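Local coordinates for protein nucleoporin NUP170 (Chaetomium thermophilum, PDB 5HAX) that probably serves as a scaffold nucleoporin of the nuclear pore complex, joining an N-terminal beta-propeller to a helical region, at residues 515-519 and 520-524; 627-630 and 631-635. All coordinates share one frame; numbering follows the deposited sequence.

Contact 1: 515-519 and 520-524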
ATOM      1  N   LYS A 515       4.918   2.144  27.794  1.00 53.85           N
ATOM      2  CA  LYS A 515       5.131   1.180  26.718  1.00 50.35           C
ATOM      3  C   LYS A 515       5.280   1.890  25.380  1.00 47.55           C
ATOM      4  O   LYS A 515       6.177   1.572  24.590  1.00 48.43           O
ATOM      5  CB  LYS A 515       3.969   0.187  26.654  1.00 61.25           C
ATOM      6  CG  LYS A 515       3.664  -0.553  27.944  1.00 67.79           C
ATOM      7  CD  LYS A 515       2.462  -1.470  27.749  1.00 71.95           C
ATOM      8  CE  LYS A 515       2.075  -2.190  29.028  1.00 85.77           C
ATOM      9  NZ  LYS A 515       0.874  -3.049  28.832  1.00 88.69           N
ATOM     10  N   PHE A 516       4.401   2.858  25.108  1.00 53.91           N
ATOM     11  CA  PHE A 516       4.445   3.573  23.836  1.00 47.69           C
ATOM     12  C   PHE A 516       5.706   4.421  23.719  1.00 46.36           C
ATOM     13  O   PHE A 516       6.320   4.483  22.647  1.00 49.28           O
ATOM     14  CB  PHE A 516       3.199   4.444  23.682  1.00 48.47           C
ATOM     15  CG  PHE A 516       1.951   3.668  23.375  1.00 51.26           C
ATOM     16  CD1 PHE A 516       1.650   3.303  22.075  1.00 46.44           C
ATOM     17  CD2 PHE A 516       1.074   3.310  24.385  1.00 49.95           C
ATOM     18  CE1 PHE A 516       0.504   2.590  21.789  1.00 51.09           C
ATOM     19  CE2 PHE A 516      -0.075   2.597  24.104  1.00 51.88           C
ATOM     20  CZ  PHE A 516      -0.359   2.237  22.804  1.00 48.38           C
ATOM     21  N   ILE A 517       6.103   5.087  24.806  1.00 49.85           N
ATOM     22  CA  ILE A 517       7.287   5.943  24.764  1.00 48.73           C
ATOM     23  C   ILE A 517       8.533   5.114  24.489  1.00 51.76           C
ATOM     24  O   ILE A 517       9.413   5.525  23.723  1.00 51.17           O
ATOM     25  CB  ILE A 517       7.412   6.738  26.079  1.00 53.05           C
ATOM     26  CG1 ILE A 517       6.264   7.746  26.194  1.00 57.83           C
ATOM     27  CG2 ILE A 517       8.760   7.458  26.151  1.00 49.47           C
ATOM     28  CD1 ILE A 517       6.192   8.458  27.531  1.00 56.30           C
ATOM     29  N   ASN A 518       8.632   3.936  25.107  1.00 52.08           N
ATOM     30  CA  ASN A 518       9.808   3.095  24.921  1.00 61.96           C
ATOM     31  C   ASN A 518       9.932   2.571  23.496  1.00 56.75           C
ATOM     32  O   ASN A 518      11.047   2.264  23.062  1.00 62.89           O
ATOM     33  CB  ASN A 518       9.778   1.924  25.903  1.00 68.08           C
ATOM     34  CG  ASN A 518      10.022   2.356  27.338  1.00 77.88           C
ATOM     35  OD1 ASN A 518      10.515   3.456  27.594  1.00 72.74           O
ATOM     36  ND2 ASN A 518       9.685   1.487  28.282  1.00 83.98           N
ATOM     37  N   GLN A 519       8.826   2.464  22.761  1.00 55.49           N
ATOM     38  CA  GLN A 519       8.851   1.985  21.382  1.00 55.59           C
ATOM     39  C   GLN A 519       8.874   3.121  20.367  1.00 52.76           C
ATOM     40  O   GLN A 519       9.696   3.109  19.447  1.00 52.98           O
ATOM     41  CB  GLN A 519       7.640   1.084  21.110  1.00 55.92           C
ATOM     42  CG  GLN A 519       7.605   0.527  19.688  1.00 55.70           C
ATOM     43  CD  GLN A 519       6.381  -0.321  19.418  1.00 59.17           C
ATOM     44  OE1 GLN A 519       5.610  -0.629  20.325  1.00 66.94           O
ATOM     45  NE2 GLN A 519       6.195  -0.704  18.158  1.00 56.52           N
ATOM     46  N   TYR A 520       7.982   4.102  20.517  1.00 50.14           N
ATOM     47  CA  TYR A 520       7.789   5.150  19.524  1.00 53.12           C
ATOM     48  C   TYR A 520       8.491   6.457  19.869  1.00 47.69           C
ATOM     49  O   TYR A 520       8.602   7.327  18.998  1.00 43.16           O
ATOM     50  CB  TYR A 520       6.291   5.429  19.344  1.00 48.95           C
ATOM     51  CG  TYR A 520       5.527   4.316  18.660  1.00 51.59           C
ATOM     52  CD1 TYR A 520       5.292   4.351  17.293  1.00 53.63           C
ATOM     53  CD2 TYR A 520       5.037   3.234  19.381  1.00 48.88           C
ATOM     54  CE1 TYR A 520       4.595   3.339  16.659  1.00 49.82           C
ATOM     55  CE2 TYR A 520       4.338   2.217  18.755  1.00 53.85           C
ATOM     56  CZ  TYR A 520       4.121   2.277  17.394  1.00 43.55           C
ATOM     57  OH  TYR A 520       3.425   1.272  16.763  1.00 50.74           O
ATOM     58  N   GLY A 521       8.963   6.618  21.099  1.00 51.73           N
ATOM     59  CA  GLY A 521       9.463   7.896  21.557  1.00 49.13           C
ATOM     60  C   GLY A 521       8.351   8.785  22.087  1.00 55.10           C
ATOM     61  O   GLY A 521       7.165   8.574  21.832  1.00 43.16           O
ATOM     62  N   ARG A 522       8.754   9.808  22.844  1.00 52.85           N
ATOM     63  CA  ARG A 522       7.773  10.634  23.542  1.00 53.66           C
ATOM     64  C   ARG A 522       6.964  11.487  22.571  1.00 43.96           C
ATOM     65  O   ARG A 522       5.745  11.618  22.725  1.00 46.72           O
ATOM     66  CB  ARG A 522       8.471  11.515  24.580  1.00 60.18           C
ATOM     67  CG  ARG A 522       7.511  12.201  25.551  1.00 61.43           C
ATOM     68  CD  ARG A 522       8.248  12.919  26.678  1.00 71.00           C
ATOM     69  NE  ARG A 522       9.081  12.012  27.465  1.00 85.72           N
ATOM     70  CZ  ARG A 522       8.666  11.333  28.532  1.00 86.47           C
ATOM     71  NH1 ARG A 522       9.508  10.535  29.176  1.00 78.17           N
ATOM     72  NH2 ARG A 522       7.414  11.446  28.959  1.00 75.23           N
ATOM     73  N   VAL A 523       7.615  12.074  21.562  1.00 47.42           N
ATOM     74  CA  VAL A 523       6.913  12.980  20.654  1.00 44.88           C
ATOM     75  C   VAL A 523       5.834  12.230  19.882  1.00 50.50           C
ATOM     76  O   VAL A 523       4.683  12.676  19.798  1.00 42.04           O
ATOM     77  CB  VAL A 523       7.910  13.669  19.704  1.00 52.88           C
ATOM     78  CG1 VAL A 523       7.172  14.470  18.631  1.00 51.81           C
ATOM     79  CG2 VAL A 523       8.851  14.580  20.488  1.00 50.06           C
ATOM     80  N   GLU A 524       6.189  11.083  19.297  1.00 44.99           N
ATOM     81  CA  GLU A 524       5.210  10.307  18.543  1.00 45.28           C
ATOM     82  C   GLU A 524       4.057   9.856  19.433  1.00 43.02           C
ATOM     83  O   GLU A 524       2.898   9.839  18.999  1.00 43.22           O
ATOM     84  CB  GLU A 524       5.886   9.100  17.888  1.00 44.24           C
ATOM     85  CG  GLU A 524       6.831   9.455  16.741  1.00 43.25           C
ATOM     86  CD  GLU A 524       6.103   9.827  15.460  1.00 48.13           C
ATOM     87  OE1 GLU A 524       4.870   9.633  15.385  1.00 43.07           O
ATOM     88  OE2 GLU A 524       6.771  10.310  14.520  1.00 46.67           O
TER
HETATM   89  O   HOH W   1       3.397  -1.154  17.577  1.00 53.75           O

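Contact 2: 627-630 and 631-635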
ATOM      1  N   THR A 627     -11.743  17.928   4.005  1.00 59.72           N
ATOM      2  CA  THR A 627     -11.352  17.082   5.129  1.00 61.81           C
ATOM      3  C   THR A 627     -10.137  17.651   5.851  1.00 50.73           C
ATOM      4  O   THR A 627     -10.079  17.643   7.086  1.00 55.56           O
ATOM      5  CB  THR A 627     -11.066  15.659   4.648  1.00 66.25           C
ATOM      6  OG1 THR A 627      -9.983  15.677   3.710  1.00 72.79           O
ATOM      7  CG2 THR A 627     -12.297  15.055   3.989  1.00 56.29           C
ATOM      8  N   ILE A 628      -9.153  18.147   5.097  1.00 46.67           N
ATOM      9  CA  ILE A 628      -7.980  18.761   5.715  1.00 49.01           C
ATOM     10  C   ILE A 628      -8.407  19.932   6.591  1.00 54.65           C
ATOM     11  O   ILE A 628      -7.973  20.061   7.742  1.00 44.61           O
ATOM     12  CB  ILE A 628      -6.973  19.199   4.637  1.00 53.96           C
ATOM     13  CG1 ILE A 628      -6.394  17.974   3.926  1.00 51.66           C
ATOM     14  CG2 ILE A 628      -5.846  20.027   5.254  1.00 49.46           C
ATOM     15  CD1 ILE A 628      -5.569  18.309   2.705  1.00 47.50           C
ATOM     16  N   GLN A 629      -9.272  20.799   6.057  1.00 50.25           N
ATOM     17  CA  GLN A 629      -9.741  21.950   6.822  1.00 48.56           C
ATOM     18  C   GLN A 629     -10.483  21.515   8.079  1.00 48.93           C
ATOM     19  O   GLN A 629     -10.281  22.087   9.157  1.00 49.33           O
ATOM     20  CB  GLN A 629     -10.641  22.824   5.952  1.00 54.10           C
ATOM     21  CG  GLN A 629     -11.233  24.011   6.688  1.00 58.61           C
ATOM     22  CD  GLN A 629     -11.982  24.951   5.769  1.00 50.54           C
ATOM     23  OE1 GLN A 629     -11.797  26.166   5.823  1.00 66.16           O
ATOM     24  NE2 GLN A 629     -12.839  24.393   4.923  1.00 57.09           N
ATOM     25  N   GLU A 630     -11.354  20.513   7.958  1.00 47.27           N
ATOM     26  CA  GLU A 630     -12.066  20.010   9.128  1.00 60.63           C
ATOM     27  C   GLU A 630     -11.094  19.509  10.186  1.00 55.18           C
ATOM     28  O   GLU A 630     -11.264  19.790  11.379  1.00 52.17           O
ATOM     29  CB  GLU A 630     -13.028  18.895   8.716  1.00 53.61           C
ATOM     30  CG  GLU A 630     -14.213  19.368   7.890  1.00 69.06           C
ATOM     31  CD  GLU A 630     -15.098  18.222   7.438  1.00 79.37           C
ATOM     32  OE1 GLU A 630     -14.785  17.058   7.768  1.00 78.92           O
ATOM     33  OE2 GLU A 630     -16.107  18.485   6.749  1.00 88.07           O
ATOM     34  N   ASN A 631     -10.063  18.769   9.768  1.00 53.73           N
ATOM     35  CA  ASN A 631      -9.075  18.270  10.717  1.00 52.09           C
ATOM     36  C   ASN A 631      -8.342  19.416  11.405  1.00 43.35           C
ATOM     37  O   ASN A 631      -8.143  19.389  12.625  1.00 43.46           O
ATOM     38  CB  ASN A 631      -8.079  17.350  10.009  1.00 51.65           C
ATOM     39  CG  ASN A 631      -8.685  16.011   9.631  1.00 56.79           C
ATOM     40  OD1 ASN A 631      -9.687  15.583  10.203  1.00 52.26           O
ATOM     41  ND2 ASN A 631      -8.070  15.337   8.666  1.00 48.32           N
ATOM     42  N   VAL A 632      -7.927  20.428  10.638  1.00 43.54           N
ATOM     43  CA  VAL A 632      -7.252  21.580  11.231  1.00 51.63           C
ATOM     44  C   VAL A 632      -8.175  22.283  12.218  1.00 49.21           C
ATOM     45  O   VAL A 632      -7.751  22.690  13.306  1.00 42.63           O
ATOM     46  CB  VAL A 632      -6.772  22.543  10.127  1.00 50.40           C
ATOM     47  CG1 VAL A 632      -6.252  23.848  10.729  1.00 51.27           C
ATOM     48  CG2 VAL A 632      -5.693  21.885   9.275  1.00 47.39           C
ATOM     49  N   GLU A 633      -9.452  22.432  11.858  1.00 50.77           N
ATOM     50  CA  GLU A 633     -10.391  23.144  12.720  1.00 54.86           C
ATOM     51  C   GLU A 633     -10.672  22.370  14.002  1.00 53.14           C
ATOM     52  O   GLU A 633     -10.763  22.965  15.083  1.00 49.45           O
ATOM     53  CB  GLU A 633     -11.688  23.419  11.961  1.00 48.80           C
ATOM     54  CG  GLU A 633     -11.570  24.535  10.932  1.00 63.89           C
ATOM     55  CD  GLU A 633     -11.336  25.899  11.567  1.00 70.09           C
ATOM     56  OE1 GLU A 633     -10.990  26.847  10.832  1.00 68.14           O
ATOM     57  OE2 GLU A 633     -11.497  26.023  12.800  1.00 65.04           O
ATOM     58  N   ARG A 634     -10.824  21.046  13.908  1.00 50.49           N
ATOM     59  CA  ARG A 634     -11.026  20.248  15.114  1.00 51.49           C
ATOM     60  C   ARG A 634      -9.819  20.339  16.038  1.00 47.37           C
ATOM     61  O   ARG A 634      -9.965  20.342  17.266  1.00 49.74           O
ATOM     62  CB  ARG A 634     -11.317  18.791  14.751  1.00 61.62           C
ATOM     63  CG  ARG A 634     -12.791  18.500  14.507  1.00 71.49           C
ATOM     64  CD  ARG A 634     -13.166  17.076  14.900  1.00 83.44           C
ATOM     65  NE  ARG A 634     -13.001  16.830  16.332  1.00 89.42           N
ATOM     66  CZ  ARG A 634     -13.525  15.794  16.983  1.00 91.36           C
ATOM     67  NH1 ARG A 634     -13.317  15.653  18.287  1.00 83.06           N
ATOM     68  NH2 ARG A 634     -14.261  14.898  16.337  1.00 88.89           N
ATOM     69  N   LEU A 635      -8.615  20.414  15.465  1.00 46.82           N
ATOM     70  CA  LEU A 635      -7.423  20.638  16.275  1.00 50.91           C
ATOM     71  C   LEU A 635      -7.486  21.996  16.966  1.00 49.37           C
ATOM     72  O   LEU A 635      -7.204  22.113  18.164  1.00 53.93           O
ATOM     73  CB  LEU A 635      -6.169  20.530  15.404  1.00 42.61           C
ATOM     74  CG  LEU A 635      -4.836  20.907  16.059  1.00 52.54           C
ATOM     75  CD1 LEU A 635      -4.569  20.061  17.299  1.00 41.27           C
ATOM     76  CD2 LEU A 635      -3.701  20.765  15.057  1.00 54.61           C
TER

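Contact 1: 515-519 and 520-524
Two backbone bonds end helix 506-520: Y520 N donates to F516 O (2.7 Å) in a nearly straight bond, while G521 N reaches I517 O (2.9 Å) from above the carbonyl plane in a much more bent one (N-H...O 136°). G521 then leaves helical geometry with positive phi, where a side chain would collide with the carbonyl of Y520, so glycine suits the turn; it is also the N-cap of helix 522-533. The outstretched chain of Q519 runs alongside the Y520 ring, the amide inclined 33° to it and Q519 CD 3.3 Å from Y520 CE2. One water joins their ends, accepting from Q519 NE2 (2.9 Å) and lying 2.6 Å from Y520 OH. F516 adds a looser apolar touch to the tyrosine and is stacked with W47. Across the junction between the helices, I517 CD1 lies over one face of the R522 guanidinium, 3.5 Å from R522 NH2, brought there by the bend of the arginine at chi3 (-59°). Apolar carbon thus covers a flat charged group at the surface, while the buried Y520 OH and Q519 NE2 share one water, and NE2 has D410 as a second partner, which probably limits their rotation.

Contact 2: 627-630 and 631-635
N631 turns its side chain back on the preceding turn of helix 622-640, its CG 3.3 Å from T627 O, the carbonyl that accepts the backbone bond from N631 N (2.9 Å). With chi1 at -72° the amide carbon lies beside the backbone N, which carries it to that carbonyl; ND2 comes near as well, but at a poor angle for a hydrogen bond. One residue on, V632 N bonds to I628 O (2.9 Å), and the branch V632 CG2 leans against the same oxygen at 3.3 Å. The beta-branched pair also meets through carbon, I628 CG2 to V632 CG2 at 4.4 Å, as suits a buried flank. E633 N and R634 N continue the ladder to Q629 O and E630 O. E633 CG, turned beside its own backbone N, lies 3.3 Å from Q629 O, and the bend beyond it directs the carboxylate. Further out, E633 OE1 is hydrogen-bonded to S683 OG of helix 663-694, so a glutamate suits this partly exposed flank. I628 packs on I686 of that helix and on V599 of helix 586-599, whereas N631 rests on L598 and Q536. Replacing N631 with an alanine would probably open a gap beside L598 and Q536 and uncover the flank of T627 O, though the backbone bond would remain. Successive bonds from N-H of i+4 to C=O of i, with I628, V632 and L635 buried and T627, E630 and R634 exposed, mark an amphipathic alpha-helix packed between neighbours, consistent with the alpha-solenoid character of this nucleoporin family.

How the contacts relate
Along the chain contact 1 closes before contact 2 opens. Their centres are about 25 Å apart and their nearest atoms about 12 Å, so they do not touch. Contact 1 is the junction where helix 506-520 gives way to helix 522-533, next to helix 490-501 that follows the beta-propeller; contact 2 lies within the single helix 622-640, in the C-terminal helical region. Helix 586-599 links them: R522, V523 and E524 of contact 1 touch it, as do I628, N631 and L635 of contact 2. A break between helices and an uninterrupted helix thus pack against a common neighbour, one early and one later in the helical region.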